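Local atomic coordinates of GphF (Cystobacter violaceus, PDB entry 6MFC), a protein that probably decarboxylates an acyl starter unit in the initiation of polyketide biosynthesis, using a GNAT-like fold. Residues 82-93 with 104-115; 187-198 with 210-218. All coordinates share one frame; numbering follows the deposited sequence.

Contact 1: residues 82-93 with 104-115; sequences TYAQRIAGPAAL and LHDPSGAALQLL
Gln85 and Gln113 sit opposite each other as a hydrogen-bonded pair of two antiparallel strands, and their side chains run side by side in the same direction. NE2 of Gln85 donates to OE1 of Gln113 at 3.2 Å, a bond tilted out of both amides, whose planes stand 57° apart. Ile87 CG2 lies 3.5 Å from that Gln113 OE1, while Leu93 CD2 rests 3.6 Å from Gln113 NE2, so aliphatic groups flank this buried amide. A long, uncharged glutamine suits the place because one amide can both give and accept: Gln85 also donates to Leu101 O, its stronger partner, and accepts from Arg60.

On the face with Ala84, Leu112 and Leu114, the small Ala84 CB makes room for Leu112 CD1 at 3.8 Å. Arg86 shares this face but runs beyond the strand. With CG anti to its backbone N (chi1 -166°) and the chain extended, it passes along the 106-109 turn and gives NE to Gly109 O at 2.6 Å. Pro107 O lies over one guanidinium face, and NH2 turns to Pro144 O.

Further out, the turn is itself braced. Asp106 N bonds Arg86 O, and Asp106 OD1 accepts both N and OG of Ser108, the first an Asx turn within the type I turn. Helix 55-64 meets Tyr83 and Leu115, while helix 128-140 meets Thr82 and Leu114. Strands 77-87 and 111-119 are thus neighbouring antiparallel strands at the centre of the GNAT sheet, joined here by an irregular loop that folds back over the strand ends.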
loop_
_atom_site.group_PDB
_atom_site.type_symbol
_atom_site.label_atom_id
_atom_site.label_comp_id
_atom_site.label_asym_id
_atom_site.label_seq_id
_atom_site.Cartn_x
_atom_site.Cartn_y
_atom_site.Cartn_z
ATOM N N THR A 82 0.214 8.810 0.643
ATOM C CA THR A 82 -0.655 7.686 0.327
ATOM C C THR A 82 -1.242 7.878 -1.063
ATOM O O THR A 82 -1.759 8.953 -1.380
ATOM C CB THR A 82 -1.779 7.543 1.357
ATOM O OG1 THR A 82 -1.228 7.124 2.611
ATOM C CG2 THR A 82 -2.795 6.518 0.890
ATOM N N TYR A 83 -1.159 6.837 -1.888
ATOM C CA TYR A 83 -1.715 6.844 -3.231
ATOM C C TYR A 83 -2.843 5.827 -3.324
ATOM O O TYR A 83 -2.801 4.772 -2.684
ATOM C CB TYR A 83 -0.644 6.525 -4.274
ATOM C CG TYR A 83 0.622 7.331 -4.114
ATOM C CD1 TYR A 83 0.773 8.555 -4.751
ATOM C CD2 TYR A 83 1.669 6.866 -3.331
ATOM C CE1 TYR A 83 1.933 9.294 -4.610
ATOM C CE2 TYR A 83 2.832 7.597 -3.184
ATOM C CZ TYR A 83 2.960 8.812 -3.826
ATOM O OH TYR A 83 4.117 9.545 -3.682
ATOM N N ALA A 84 -3.852 6.146 -4.130
ATOM C CA ALA A 84 -4.987 5.251 -4.286
ATOM C C ALA A 84 -5.698 5.550 -5.597
ATOM O O ALA A 84 -5.666 6.678 -6.095
ATOM C CB ALA A 84 -5.965 5.372 -3.113
ATOM N N GLN A 85 -6.336 4.521 -6.149
ATOM C CA GLN A 85 -7.183 4.668 -7.322
ATOM C C GLN A 85 -8.408 3.784 -7.148
ATOM O O GLN A 85 -8.386 2.795 -6.413
ATOM C CB GLN A 85 -6.448 4.312 -8.622
ATOM C CG GLN A 85 -6.143 2.835 -8.802
ATOM C CD GLN A 85 -5.374 2.554 -10.079
ATOM O OE1 GLN A 85 -4.958 3.475 -10.783
ATOM N NE2 GLN A 85 -5.181 1.275 -10.387
ATOM N N ARG A 86 -9.483 4.160 -7.831
ATOM C CA ARG A 86 -10.757 3.463 -7.722
ATOM C C ARG A 86 -10.834 2.391 -8.802
ATOM O O ARG A 86 -10.714 2.695 -9.994
ATOM C CB ARG A 86 -11.915 4.451 -7.847
ATOM C CG ARG A 86 -13.264 3.905 -7.423
ATOM C CD ARG A 86 -14.251 5.040 -7.202
ATOM N NE ARG A 86 -15.524 4.568 -6.668
ATOM C CZ ARG A 86 -16.461 5.365 -6.167
ATOM N NH1 ARG A 86 -16.267 6.676 -6.124
ATOM N NH2 ARG A 86 -17.591 4.852 -5.701
ATOM N N ILE A 87 -11.017 1.138 -8.387
ATOM C CA ILE A 87 -11.117 0.027 -9.328
ATOM C C ILE A 87 -12.468 -0.654 -9.161
ATOM O O ILE A 87 -13.281 -0.248 -8.322
ATOM C CB ILE A 87 -9.962 -0.974 -9.141
ATOM C CG1 ILE A 87 -10.094 -1.704 -7.806
ATOM C CG2 ILE A 87 -8.620 -0.264 -9.224
ATOM C CD1 ILE A 87 -8.971 -2.682 -7.531
ATOM N N ALA A 88 -12.713 -1.698 -9.956
ATOM C CA ALA A 88 -14.016 -2.357 -9.953
ATOM C C ALA A 88 -14.323 -2.973 -8.593
ATOM O O ALA A 88 -15.344 -2.662 -7.969
ATOM C CB ALA A 88 -14.064 -3.419 -11.054
ATOM N N GLY A 89 -13.447 -3.854 -8.117
ATOM C CA GLY A 89 -13.636 -4.495 -6.839
ATOM C C GLY A 89 -12.418 -5.283 -6.406
ATOM O O GLY A 89 -11.374 -5.268 -7.064
ATOM N N PRO A 90 -12.528 -5.985 -5.275
ATOM C CA PRO A 90 -11.396 -6.805 -4.812
ATOM C C PRO A 90 -11.015 -7.912 -5.781
ATOM O O PRO A 90 -9.846 -8.319 -5.811
ATOM C CB PRO A 90 -11.899 -7.374 -3.477
ATOM C CG PRO A 90 -12.985 -6.439 -3.046
ATOM C CD PRO A 90 -13.639 -5.975 -4.310
ATOM N N ALA A 91 -11.963 -8.411 -6.574
ATOM C CA ALA A 91 -11.659 -9.478 -7.520
ATOM C C ALA A 91 -10.821 -8.992 -8.696
ATOM O O ALA A 91 -10.216 -9.815 -9.390
ATOM C CB ALA A 91 -12.954 -10.111 -8.030
ATOM N N ALA A 92 -10.764 -7.680 -8.928
ATOM C CA ALA A 92 -10.016 -7.146 -10.060
ATOM C C ALA A 92 -8.509 -7.309 -9.909
ATOM O O ALA A 92 -7.784 -7.114 -10.891
ATOM C CB ALA A 92 -10.356 -5.669 -10.262
ATOM N N LEU A 93 -8.025 -7.661 -8.722
ATOM C CA LEU A 93 -6.599 -7.806 -8.467
ATOM C C LEU A 93 -6.066 -9.190 -8.812
ATOM O O LEU A 93 -4.869 -9.437 -8.633
ATOM C CB LEU A 93 -6.295 -7.505 -6.999
ATOM C CG LEU A 93 -6.701 -6.131 -6.468
ATOM C CD1 LEU A 93 -7.041 -6.244 -4.996
ATOM C CD2 LEU A 93 -5.584 -5.124 -6.682
ATOM N N LEU A 104 -6.518 -0.973 -14.261
ATOM C CA LEU A 104 -7.621 -1.342 -13.383
ATOM C C LEU A 104 -8.499 -0.160 -12.999
ATOM O O LEU A 104 -9.552 -0.371 -12.387
ATOM C CB LEU A 104 -7.090 -2.000 -12.106
ATOM C CG LEU A 104 -6.229 -3.256 -12.243
ATOM C CD1 LEU A 104 -5.906 -3.827 -10.868
ATOM C CD2 LEU A 104 -6.916 -4.292 -13.113
ATOM N N HIS A 105 -8.097 1.062 -13.339
ATOM C CA HIS A 105 -8.804 2.249 -12.873
ATOM C C HIS A 105 -10.242 2.259 -13.374
ATOM O O HIS A 105 -10.490 2.298 -14.583
ATOM C CB HIS A 105 -8.073 3.509 -13.332
ATOM C CG HIS A 105 -8.653 4.775 -12.783
ATOM N ND1 HIS A 105 -8.543 5.988 -13.428
ATOM C CD2 HIS A 105 -9.350 5.014 -11.647
ATOM C CE1 HIS A 105 -9.148 6.920 -12.713
ATOM N NE2 HIS A 105 -9.646 6.356 -11.628
ATOM N N ASP A 106 -11.187 2.225 -12.438
ATOM C CA ASP A 106 -12.614 2.297 -12.743
ATOM C C ASP A 106 -13.231 3.380 -11.867
ATOM O O ASP A 106 -13.485 3.144 -10.673
ATOM C CB ASP A 106 -13.299 0.955 -12.514
ATOM C CG ASP A 106 -14.772 0.977 -12.880
ATOM O OD1 ASP A 106 -15.208 1.931 -13.561
ATOM O OD2 ASP A 106 -15.497 0.041 -12.483
ATOM N N PRO A 107 -13.480 4.573 -12.414
ATOM C CA PRO A 107 -14.069 5.648 -11.595
ATOM C C PRO A 107 -15.433 5.306 -11.023
ATOM O O PRO A 107 -15.821 5.885 -10.000
ATOM C CB PRO A 107 -14.154 6.827 -12.575
ATOM C CG PRO A 107 -13.126 6.526 -13.621
ATOM C CD PRO A 107 -13.128 5.034 -13.766
ATOM N N SER A 108 -16.173 4.391 -11.645
ATOM C CA SER A 108 -17.472 3.965 -11.143
ATOM C C SER A 108 -17.385 2.716 -10.276
ATOM O O SER A 108 -18.424 2.153 -9.917
ATOM C CB SER A 108 -18.432 3.721 -12.311
ATOM O OG SER A 108 -17.968 2.675 -13.146
ATOM N N GLY A 109 -16.179 2.274 -9.935
ATOM C CA GLY A 109 -16.017 1.065 -9.157
ATOM C C GLY A 109 -16.446 1.234 -7.713
ATOM O O GLY A 109 -16.641 2.337 -7.202
ATOM N N ALA A 110 -16.593 0.092 -7.039
ATOM C CA ALA A 110 -17.045 0.039 -5.654
ATOM C C ALA A 110 -15.933 -0.406 -4.708
ATOM O O ALA A 110 -16.193 -1.066 -3.699
ATOM C CB ALA A 110 -18.257 -0.879 -5.521
ATOM N N ALA A 111 -14.689 -0.051 -5.022
ATOM C CA ALA A 111 -13.562 -0.394 -4.169
ATOM C C ALA A 111 -12.392 0.520 -4.501
ATOM O O ALA A 111 -12.153 0.830 -5.671
ATOM C CB ALA A 111 -13.160 -1.864 -4.338
ATOM N N LEU A 112 -11.669 0.944 -3.469
ATOM C CA LEU A 112 -10.529 1.844 -3.608
ATOM C C LEU A 112 -9.248 1.070 -3.325
ATOM O O LEU A 112 -9.097 0.485 -2.246
ATOM C CB LEU A 112 -10.663 3.039 -2.663
ATOM C CG LEU A 112 -9.586 4.123 -2.736
ATOM C CD1 LEU A 112 -9.612 4.820 -4.085
ATOM C CD2 LEU A 112 -9.761 5.127 -1.605
ATOM N N GLN A 113 -8.332 1.068 -4.289
ATOM C CA GLN A 113 -7.106 0.284 -4.203
ATOM C C GLN A 113 -5.963 1.145 -3.680
ATOM O O GLN A 113 -5.705 2.229 -4.209
ATOM C CB GLN A 113 -6.731 -0.294 -5.567
ATOM C CG GLN A 113 -5.401 -1.025 -5.569
ATOM C CD GLN A 113 -4.866 -1.249 -6.965
ATOM O OE1 GLN A 113 -5.418 -0.743 -7.942
ATOM N NE2 GLN A 113 -3.783 -2.009 -7.069
ATOM N N LEU A 114 -5.275 0.653 -2.653
ATOM C CA LEU A 114 -4.093 1.326 -2.132
ATOM C C LEU A 114 -2.896 0.985 -3.010
ATOM O O LEU A 114 -2.489 -0.179 -3.088
ATOM C CB LEU A 114 -3.830 0.914 -0.684
ATOM C CG LEU A 114 -4.777 1.441 0.394
ATOM C CD1 LEU A 114 -4.427 0.853 1.755
ATOM C CD2 LEU A 114 -4.734 2.957 0.438
ATOM N N LEU A 115 -2.337 1.994 -3.674
ATOM C CA LEU A 115 -1.130 1.792 -4.465
ATOM C C LEU A 115 0.136 1.956 -3.638
ATOM O O LEU A 115 1.179 1.398 -3.997
ATOM C CB LEU A 115 -1.107 2.760 -5.649
ATOM C CG LEU A 115 -2.254 2.607 -6.649
ATOM C CD1 LEU A 115 -2.136 3.636 -7.756
ATOM C CD2 LEU A 115 -2.277 1.202 -7.224
#

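Contact 2: residues 187-198 with 210-218; sequences HLGHGARIGGII and GAGVIVIHA
His187 ND1 and His217 NE2 meet at 3.1 Å, either able to donate, and tie the end of helix 182-190 to strand 212-218. Both side chains hold CG anti to the carbonyl carbon (chi1 -66° and -71°), bringing the rings rim to rim with planes 60° apart. The small methyl of Ala192, CB, lies close over the His217 ring, 3.4 Å from its centroid; Val215 offers one branch methyl, CG2, to a face of His187. Gly191, with positive phi, turns the chain out of the helix, and His187 O receives both Gly191 N and Ala192 N.

Beyond Ala192 the strands pair antiparallel, Arg193 exchanging two backbone bonds with Ile216. Gly195 and Gly196 face Ile214 in a beta bulge: Gly195 N reaches Ile214 O, and Ile214 N reaches Gly196 O. At the positive phi of Gly196 a CB would press on the preceding carbonyl O; at Gly195 it would run into Ile214 and Ile216.

Ile198 CD1 packs on Ile214 CD1 at 3.7 Å, and Ile216 CD1 lies against one guanidinium face of exposed Arg193, near NH2. Backbone bonds and branched aliphatics thus join the strands, whereas the histidine bond, with methyls over both rings, probably limits ring rotation.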
loop_
_atom_site.group_PDB
_atom_site.type_symbol
_atom_site.label_atom_id
_atom_site.label_comp_id
_atom_site.label_asym_id
_atom_site.label_seq_id
_atom_site.Cartn_x
_atom_site.Cartn_y
_atom_site.Cartn_z
ATOM N N HIS A 187 -1.823 -3.970 8.354
ATOM C CA HIS A 187 -3.188 -4.001 7.844
ATOM C C HIS A 187 -4.059 -4.967 8.636
ATOM O O HIS A 187 -5.224 -4.666 8.917
ATOM C CB HIS A 187 -3.189 -4.373 6.362
ATOM C CG HIS A 187 -2.541 -3.351 5.483
ATOM N ND1 HIS A 187 -3.208 -2.236 5.023
ATOM C CD2 HIS A 187 -1.287 -3.274 4.978
ATOM C CE1 HIS A 187 -2.393 -1.515 4.272
ATOM N NE2 HIS A 187 -1.221 -2.124 4.229
ATOM N N LEU A 188 -3.512 -6.129 9.004
ATOM C CA LEU A 188 -4.263 -7.076 9.822
ATOM C C LEU A 188 -4.639 -6.463 11.164
ATOM O O LEU A 188 -5.737 -6.704 11.680
ATOM C CB LEU A 188 -3.450 -8.353 10.030
ATOM C CG LEU A 188 -2.967 -9.101 8.785
ATOM C CD1 LEU A 188 -2.036 -10.239 9.174
ATOM C CD2 LEU A 188 -4.143 -9.621 7.974
ATOM N N GLY A 189 -3.741 -5.662 11.743
ATOM C CA GLY A 189 -4.024 -5.058 13.031
ATOM C C GLY A 189 -5.171 -4.069 12.992
ATOM O O GLY A 189 -5.899 -3.920 13.977
ATOM N N HIS A 190 -5.354 -3.384 11.864
ATOM C CA HIS A 190 -6.433 -2.408 11.777
ATOM C C HIS A 190 -7.769 -3.059 11.440
ATOM O O HIS A 190 -8.821 -2.532 11.820
ATOM C CB HIS A 190 -6.082 -1.322 10.758
ATOM C CG HIS A 190 -5.142 -0.283 11.289
ATOM N ND1 HIS A 190 -3.785 -0.496 11.408
ATOM C CD2 HIS A 190 -5.367 0.968 11.756
ATOM C CE1 HIS A 190 -3.214 0.582 11.916
ATOM N NE2 HIS A 190 -4.152 1.486 12.135
ATOM N N GLY A 191 -7.755 -4.199 10.752
ATOM C CA GLY A 191 -8.986 -4.912 10.472
ATOM C C GLY A 191 -9.041 -5.546 9.099
ATOM O O GLY A 191 -10.093 -6.037 8.677
ATOM N N ALA A 192 -7.916 -5.549 8.391
ATOM C CA ALA A 192 -7.871 -6.125 7.056
ATOM C C ALA A 192 -7.804 -7.642 7.127
ATOM O O ALA A 192 -7.075 -8.212 7.943
ATOM C CB ALA A 192 -6.668 -5.595 6.278
ATOM N N ARG A 193 -8.577 -8.294 6.268
ATOM C CA ARG A 193 -8.498 -9.733 6.083
ATOM C C ARG A 193 -7.709 -10.036 4.815
ATOM O O ARG A 193 -7.736 -9.271 3.848
ATOM C CB ARG A 193 -9.893 -10.357 5.997
ATOM C CG ARG A 193 -10.701 -9.907 4.794
ATOM C CD ARG A 193 -12.027 -10.639 4.710
ATOM N NE ARG A 193 -12.666 -10.442 3.414
ATOM C CZ ARG A 193 -12.416 -11.186 2.342
ATOM N NH1 ARG A 193 -11.538 -12.178 2.412
ATOM N NH2 ARG A 193 -13.041 -10.939 1.199
ATOM N N ILE A 194 -6.990 -11.157 4.834
ATOM C CA ILE A 194 -6.202 -11.555 3.674
ATOM C C ILE A 194 -7.132 -12.078 2.588
ATOM O O ILE A 194 -8.029 -12.889 2.850
ATOM C CB ILE A 194 -5.155 -12.602 4.075
ATOM C CG1 ILE A 194 -4.136 -11.980 5.032
ATOM C CG2 ILE A 194 -4.460 -13.165 2.847
ATOM C CD1 ILE A 194 -3.147 -12.965 5.598
ATOM N N GLY A 195 -6.929 -11.605 1.358
ATOM C CA GLY A 195 -7.758 -11.998 0.238
ATOM C C GLY A 195 -7.093 -12.878 -0.795
ATOM O O GLY A 195 -7.697 -13.139 -1.843
ATOM N N GLY A 196 -5.874 -13.341 -0.550
ATOM C CA GLY A 196 -5.173 -14.209 -1.473
ATOM C C GLY A 196 -3.769 -13.716 -1.760
ATOM O O GLY A 196 -3.365 -12.620 -1.374
ATOM N N ILE A 197 -3.025 -14.565 -2.462
ATOM C CA ILE A 197 -1.641 -14.297 -2.832
ATOM C C ILE A 197 -1.543 -14.265 -4.349
ATOM O O ILE A 197 -2.023 -15.183 -5.027
ATOM C CB ILE A 197 -0.686 -15.352 -2.246
ATOM C CG1 ILE A 197 -0.898 -15.480 -0.737
ATOM C CG2 ILE A 197 0.756 -14.992 -2.553
ATOM C CD1 ILE A 197 -0.102 -16.597 -0.102
ATOM N N ILE A 198 -0.923 -13.217 -4.878
ATOM C CA ILE A 198 -0.701 -13.063 -6.311
ATOM C C ILE A 198 0.716 -13.536 -6.610
ATOM O O ILE A 198 1.693 -12.880 -6.232
ATOM C CB ILE A 198 -0.907 -11.611 -6.763
ATOM C CG1 ILE A 198 -2.287 -11.108 -6.341
ATOM C CG2 ILE A 198 -0.734 -11.493 -8.267
ATOM C CD1 ILE A 198 -2.477 -9.625 -6.559
ATOM N N GLY A 210 8.685 -12.663 -5.173
ATOM C CA GLY A 210 7.871 -12.047 -6.198
ATOM C C GLY A 210 6.386 -12.028 -5.922
ATOM O O GLY A 210 5.627 -11.544 -6.769
ATOM N N ALA A 211 5.943 -12.524 -4.772
ATOM C CA ALA A 211 4.522 -12.640 -4.501
ATOM C C ALA A 211 3.958 -11.326 -3.965
ATOM O O ALA A 211 4.684 -10.371 -3.676
ATOM C CB ALA A 211 4.255 -13.773 -3.511
ATOM N N GLY A 212 2.635 -11.293 -3.839
ATOM C CA GLY A 212 1.936 -10.163 -3.261
ATOM C C GLY A 212 0.686 -10.602 -2.526
ATOM O O GLY A 212 -0.070 -11.441 -3.026
ATOM N N VAL A 213 0.454 -10.049 -1.341
ATOM C CA VAL A 213 -0.647 -10.461 -0.480
ATOM C C VAL A 213 -1.772 -9.443 -0.603
ATOM O O VAL A 213 -1.565 -8.246 -0.370
ATOM C CB VAL A 213 -0.192 -10.607 0.981
ATOM C CG1 VAL A 213 -1.381 -10.904 1.882
ATOM C CG2 VAL A 213 0.856 -11.702 1.094
ATOM N N ILE A 214 -2.960 -9.918 -0.963
ATOM C CA ILE A 214 -4.131 -9.056 -1.082
ATOM C C ILE A 214 -4.756 -8.878 0.298
ATOM O O ILE A 214 -5.171 -9.851 0.934
ATOM C CB ILE A 214 -5.148 -9.637 -2.074
ATOM C CG1 ILE A 214 -4.539 -9.736 -3.472
ATOM C CG2 ILE A 214 -6.412 -8.789 -2.099
ATOM C CD1 ILE A 214 -5.473 -10.336 -4.498
ATOM N N VAL A 215 -4.820 -7.633 0.761
ATOM C CA VAL A 215 -5.509 -7.285 1.998
ATOM C C VAL A 215 -6.785 -6.540 1.634
ATOM O O VAL A 215 -6.834 -5.798 0.647
ATOM C CB VAL A 215 -4.619 -6.442 2.937
ATOM C CG1 VAL A 215 -3.394 -7.236 3.357
ATOM C CG2 VAL A 215 -4.202 -5.145 2.266
ATOM N N ILE A 216 -7.833 -6.753 2.427
ATOM C CA ILE A 216 -9.141 -6.161 2.171
ATOM C C ILE A 216 -9.635 -5.507 3.453
ATOM O O ILE A 216 -9.807 -6.186 4.473
ATOM C CB ILE A 216 -10.162 -7.198 1.671
ATOM C CG1 ILE A 216 -9.678 -7.847 0.372
ATOM C CG2 ILE A 216 -11.519 -6.547 1.465
ATOM C CD1 ILE A 216 -10.623 -8.894 -0.169
ATOM N N HIS A 217 -9.865 -4.196 3.401
ATOM C CA HIS A 217 -10.444 -3.447 4.515
ATOM C C HIS A 217 -11.928 -3.251 4.225
ATOM O O HIS A 217 -12.313 -2.320 3.512
ATOM C CB HIS A 217 -9.745 -2.105 4.709
ATOM C CG HIS A 217 -8.358 -2.207 5.262
ATOM N ND1 HIS A 217 -8.091 -2.170 6.614
ATOM C CD2 HIS A 217 -7.159 -2.323 4.646
ATOM C CE1 HIS A 217 -6.788 -2.267 6.807
ATOM N NE2 HIS A 217 -6.199 -2.363 5.628
ATOM N N ALA A 218 -12.760 -4.135 4.768
ATOM C CA ALA A 218 -14.200 -3.943 4.674
ATOM C C ALA A 218 -14.600 -2.652 5.379
ATOM O O ALA A 218 -13.990 -2.245 6.371
ATOM C CB ALA A 218 -14.942 -5.132 5.285
#

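Both contacts are antiparallel strand pairs of one mixed sheet, with strand 148-153 running between them. Contact 1 joins two interior strands; contact 2 includes 193-198, the outermost strand at one end. Both are partly buried, contact 1 being open at its 106-109 turn and contact 2 along the edge strand. Contact 1 buries glutamine amides satisfied from several sides and holds Arg86 by backbone carbonyls; contact 2 relies on isoleucine, valine and a histidine pair, and its Arg193 lies against an isoleucine methyl. Pro90 and Leu93 pack on Ile216 and Ile214, bridging over strand 148-153, and Leu114 CD1 meets His187 CE1 at 4.0 Å. A bound pentaethylene glycol near both these residues may mark a pocket.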